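Local coordinates for protein polyhedrin (Uranotaenia sapphirina cypovirus, PDB 4ZQX) that forms the crystalline matrix of cypovirus polyhedra, the occlusion bodies that embed and protect virus particles, and binds ATP in the crystal, at residues A[27-36]-A[96-107]. Sequence-based numbering, arbitrary orientation.
Sequences MELVIVAEYP and NRIPKKLSFYLR
Strands 27-34 and 101-107 run antiparallel, their axes 4.8 Å apart at closest and their directions at 166°, with two backbone hydrogen bonds at each of the pairs E28-R107, V30-Y105 and V32-S103. The ladder ends in a classic beta bulge: K100 and K101 both face E34, whose O takes K100 N at 2.8 Å and K101 N only weakly. On one face L29, I31 and A33 lie against L106, F104 and L102. I31 CG1, anti to its own carbonyl carbon (chi1 -59°), runs alongside the F104 ring, 3.8 Å from F104 CD2, and A33 CB meets L102 CD2 at 3.7 Å. On the other face V32 CG2 comes to the edge of the Y105 ring. A water bridges V32 O and S103 OG there; E34 and K101 run side by side, but E34 OE2 and K101 NZ stay 4.1 Å apart, beyond a salt bridge, and a second water spans the gap. Past the bulge Y35 CE1 lies 3.7 Å from P99 CG, and Y35 OH is hydrogen-bonded to L60 O. The pair forms the middle of a six-stranded antiparallel sheet, between strands 40-47 and 160-166. Its L29-F104-L102 face packs on strand 173-179 of a second sheet, while Y105 OH on the reverse is hydrogen-bonded with L230 N and Y164 OH. At the M27/R107 end R107 NH2 hydrogen-bonds to S154 O in the ATP site, and Y133 of a second subunit packs on E28 and V30.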
# COMPACT_ATOMS: atom_id res chain seq x y z
N MET A 27 3.01 -18.11 -1.91
CA MET A 27 4.38 -18.14 -1.39
C MET A 27 4.38 -17.31 -0.12
O MET A 27 3.55 -16.39 0.02
CB MET A 27 5.38 -17.54 -2.38
CG MET A 27 5.45 -18.29 -3.72
SD MET A 27 6.43 -17.37 -4.94
CE MET A 27 5.27 -16.07 -5.35
N GLU A 28 5.27 -17.64 0.82
CA GLU A 28 5.30 -16.98 2.12
C GLU A 28 6.65 -16.32 2.38
O GLU A 28 7.70 -16.91 2.11
CB GLU A 28 5.03 -17.99 3.24
CG GLU A 28 3.81 -18.86 3.04
CD GLU A 28 2.49 -18.14 3.20
OE1 GLU A 28 2.47 -17.06 3.81
OE2 GLU A 28 1.45 -18.68 2.74
N LEU A 29 6.62 -15.10 2.92
CA LEU A 29 7.83 -14.37 3.31
C LEU A 29 7.67 -13.87 4.75
O LEU A 29 6.71 -13.17 5.07
CB LEU A 29 8.06 -13.18 2.37
CG LEU A 29 9.13 -12.15 2.77
CD1 LEU A 29 10.52 -12.76 2.74
CD2 LEU A 29 9.06 -10.93 1.85
N VAL A 30 8.60 -14.25 5.61
CA VAL A 30 8.70 -13.65 6.94
C VAL A 30 10.06 -13.02 7.09
O VAL A 30 11.09 -13.67 6.95
CB VAL A 30 8.50 -14.67 8.06
CG1 VAL A 30 8.70 -14.00 9.43
CG2 VAL A 30 7.12 -15.28 7.98
N ILE A 31 10.05 -11.73 7.37
CA ILE A 31 11.27 -11.01 7.67
C ILE A 31 11.34 -10.77 9.16
O ILE A 31 10.37 -10.31 9.74
CB ILE A 31 11.29 -9.67 6.93
CG1 ILE A 31 11.19 -9.93 5.43
CG2 ILE A 31 12.56 -8.87 7.28
CD1 ILE A 31 11.03 -8.71 4.60
N VAL A 32 12.47 -11.13 9.76
CA VAL A 32 12.67 -10.90 11.19
C VAL A 32 13.85 -9.97 11.41
O VAL A 32 14.98 -10.26 10.97
CB VAL A 32 12.98 -12.22 11.92
CG1 VAL A 32 13.15 -11.98 13.44
CG2 VAL A 32 11.90 -13.26 11.64
N ALA A 33 13.58 -8.87 12.12
CA ALA A 33 14.62 -7.96 12.58
C ALA A 33 14.90 -8.25 14.06
O ALA A 33 13.98 -8.32 14.85
CB ALA A 33 14.16 -6.50 12.41
N GLU A 34 16.17 -8.41 14.41
CA GLU A 34 16.57 -8.63 15.79
C GLU A 34 17.43 -7.45 16.24
O GLU A 34 18.31 -7.00 15.51
CB GLU A 34 17.33 -9.97 15.94
CG GLU A 34 17.67 -10.32 17.41
CD GLU A 34 18.25 -11.72 17.63
OE1 GLU A 34 19.04 -11.88 18.60
OE2 GLU A 34 17.92 -12.67 16.88
N TYR A 35 17.15 -6.94 17.44
CA TYR A 35 17.78 -5.72 17.95
C TYR A 35 18.76 -6.06 19.08
O TYR A 35 18.81 -7.19 19.55
CB TYR A 35 16.66 -4.76 18.40
CG TYR A 35 15.70 -4.46 17.27
CD1 TYR A 35 15.94 -3.41 16.39
CD2 TYR A 35 14.59 -5.25 17.04
CE1 TYR A 35 15.08 -3.13 15.35
CE2 TYR A 35 13.71 -4.98 16.00
CZ TYR A 35 13.97 -3.93 15.15
OH TYR A 35 13.10 -3.67 14.12
N PRO A 36 19.57 -5.07 19.50
CA PRO A 36 20.64 -5.37 20.46
C PRO A 36 20.21 -6.04 21.78
O PRO A 36 20.96 -6.91 22.24
CB PRO A 36 21.27 -3.99 20.70
CG PRO A 36 21.07 -3.27 19.42
CD PRO A 36 19.71 -3.73 18.91
N ASN A 96 20.76 1.76 19.42
CA ASN A 96 19.91 0.92 20.26
C ASN A 96 18.66 0.42 19.53
O ASN A 96 18.10 -0.61 19.92
CB ASN A 96 19.43 1.66 21.50
CG ASN A 96 20.53 1.97 22.50
OD1 ASN A 96 21.67 1.51 22.38
ND2 ASN A 96 20.17 2.73 23.53
N ARG A 97 18.22 1.15 18.50
CA ARG A 97 16.93 0.88 17.85
C ARG A 97 17.08 0.39 16.42
O ARG A 97 16.08 0.18 15.73
CB ARG A 97 16.05 2.13 17.87
CG ARG A 97 15.63 2.54 19.29
CD ARG A 97 14.71 3.77 19.34
NE ARG A 97 14.33 4.08 20.71
CZ ARG A 97 13.39 3.44 21.40
NH1 ARG A 97 12.69 2.46 20.82
NH2 ARG A 97 13.13 3.78 22.66
N ILE A 98 18.32 0.22 15.98
CA ILE A 98 18.60 -0.25 14.63
C ILE A 98 18.81 -1.76 14.74
O ILE A 98 19.43 -2.22 15.69
CB ILE A 98 19.84 0.47 14.05
CG1 ILE A 98 19.56 1.98 13.92
CG2 ILE A 98 20.23 -0.06 12.69
CD1 ILE A 98 20.77 2.80 13.64
N PRO A 99 18.29 -2.54 13.78
CA PRO A 99 18.52 -3.99 13.87
C PRO A 99 20.01 -4.34 13.80
O PRO A 99 20.75 -3.67 13.07
CB PRO A 99 17.82 -4.55 12.63
CG PRO A 99 16.86 -3.46 12.18
CD PRO A 99 17.46 -2.18 12.60
N LYS A 100 20.41 -5.36 14.55
CA LYS A 100 21.74 -5.94 14.42
C LYS A 100 21.78 -6.90 13.25
O LYS A 100 22.80 -7.02 12.58
CB LYS A 100 22.08 -6.77 15.65
CG LYS A 100 22.52 -5.99 16.85
CD LYS A 100 23.19 -6.94 17.84
CE LYS A 100 24.69 -7.11 17.56
NZ LYS A 100 25.48 -5.84 17.77
N LYS A 101 20.68 -7.61 13.05
CA LYS A 101 20.61 -8.71 12.10
C LYS A 101 19.23 -8.74 11.45
O LYS A 101 18.23 -8.46 12.10
CB LYS A 101 20.85 -10.02 12.85
CG LYS A 101 20.64 -11.27 12.01
CD LYS A 101 21.16 -12.55 12.70
CE LYS A 101 20.27 -12.99 13.85
NZ LYS A 101 20.65 -14.34 14.38
N LEU A 102 19.19 -9.11 10.17
CA LEU A 102 17.94 -9.39 9.47
C LEU A 102 17.96 -10.81 8.95
O LEU A 102 18.99 -11.26 8.44
CB LEU A 102 17.73 -8.44 8.30
CG LEU A 102 17.62 -6.95 8.61
CD1 LEU A 102 17.61 -6.13 7.34
CD2 LEU A 102 16.37 -6.71 9.40
N SER A 103 16.84 -11.50 9.11
CA SER A 103 16.64 -12.85 8.62
C SER A 103 15.44 -12.85 7.69
O SER A 103 14.40 -12.31 8.04
CB SER A 103 16.34 -13.79 9.79
OG SER A 103 17.37 -13.74 10.74
N PHE A 104 15.60 -13.49 6.53
CA PHE A 104 14.57 -13.56 5.51
C PHE A 104 14.20 -15.02 5.32
O PHE A 104 15.03 -15.80 4.86
CB PHE A 104 15.07 -12.99 4.18
CG PHE A 104 15.42 -11.53 4.24
CD1 PHE A 104 16.64 -11.11 4.73
CD2 PHE A 104 14.52 -10.58 3.81
CE1 PHE A 104 16.95 -9.78 4.80
CE2 PHE A 104 14.82 -9.25 3.88
CZ PHE A 104 16.04 -8.85 4.37
N TYR A 105 12.96 -15.38 5.65
CA TYR A 105 12.47 -16.75 5.53
C TYR A 105 11.47 -16.85 4.39
O TYR A 105 10.47 -16.15 4.40
CB TYR A 105 11.83 -17.17 6.85
CG TYR A 105 12.85 -17.33 7.95
CD1 TYR A 105 13.66 -18.46 8.00
CD2 TYR A 105 13.04 -16.35 8.92
CE1 TYR A 105 14.62 -18.61 8.98
CE2 TYR A 105 13.98 -16.50 9.92
CZ TYR A 105 14.78 -17.64 9.94
OH TYR A 105 15.75 -17.84 10.90
N LEU A 106 11.77 -17.68 3.39
CA LEU A 106 10.92 -17.85 2.21
C LEU A 106 10.42 -19.28 2.13
O LEU A 106 11.21 -20.22 2.26
CB LEU A 106 11.70 -17.52 0.93
CG LEU A 106 12.03 -16.06 0.60
CD1 LEU A 106 13.05 -15.48 1.57
CD2 LEU A 106 12.55 -15.95 -0.83
N ARG A 107 9.12 -19.46 1.91
CA ARG A 107 8.58 -20.81 1.87
C ARG A 107 7.53 -20.91 0.78
O ARG A 107 6.59 -20.14 0.75
CB ARG A 107 7.94 -21.20 3.22
CG ARG A 107 7.64 -22.70 3.35
CD ARG A 107 6.69 -23.01 4.52
NE ARG A 107 6.66 -24.44 4.82
CZ ARG A 107 5.90 -25.34 4.20
NH1 ARG A 107 5.06 -24.96 3.25
NH2 ARG A 107 5.97 -26.62 4.54
O HOH W 1 16.92 -11.89 12.50
O HOH W 2 18.96 -15.09 16.87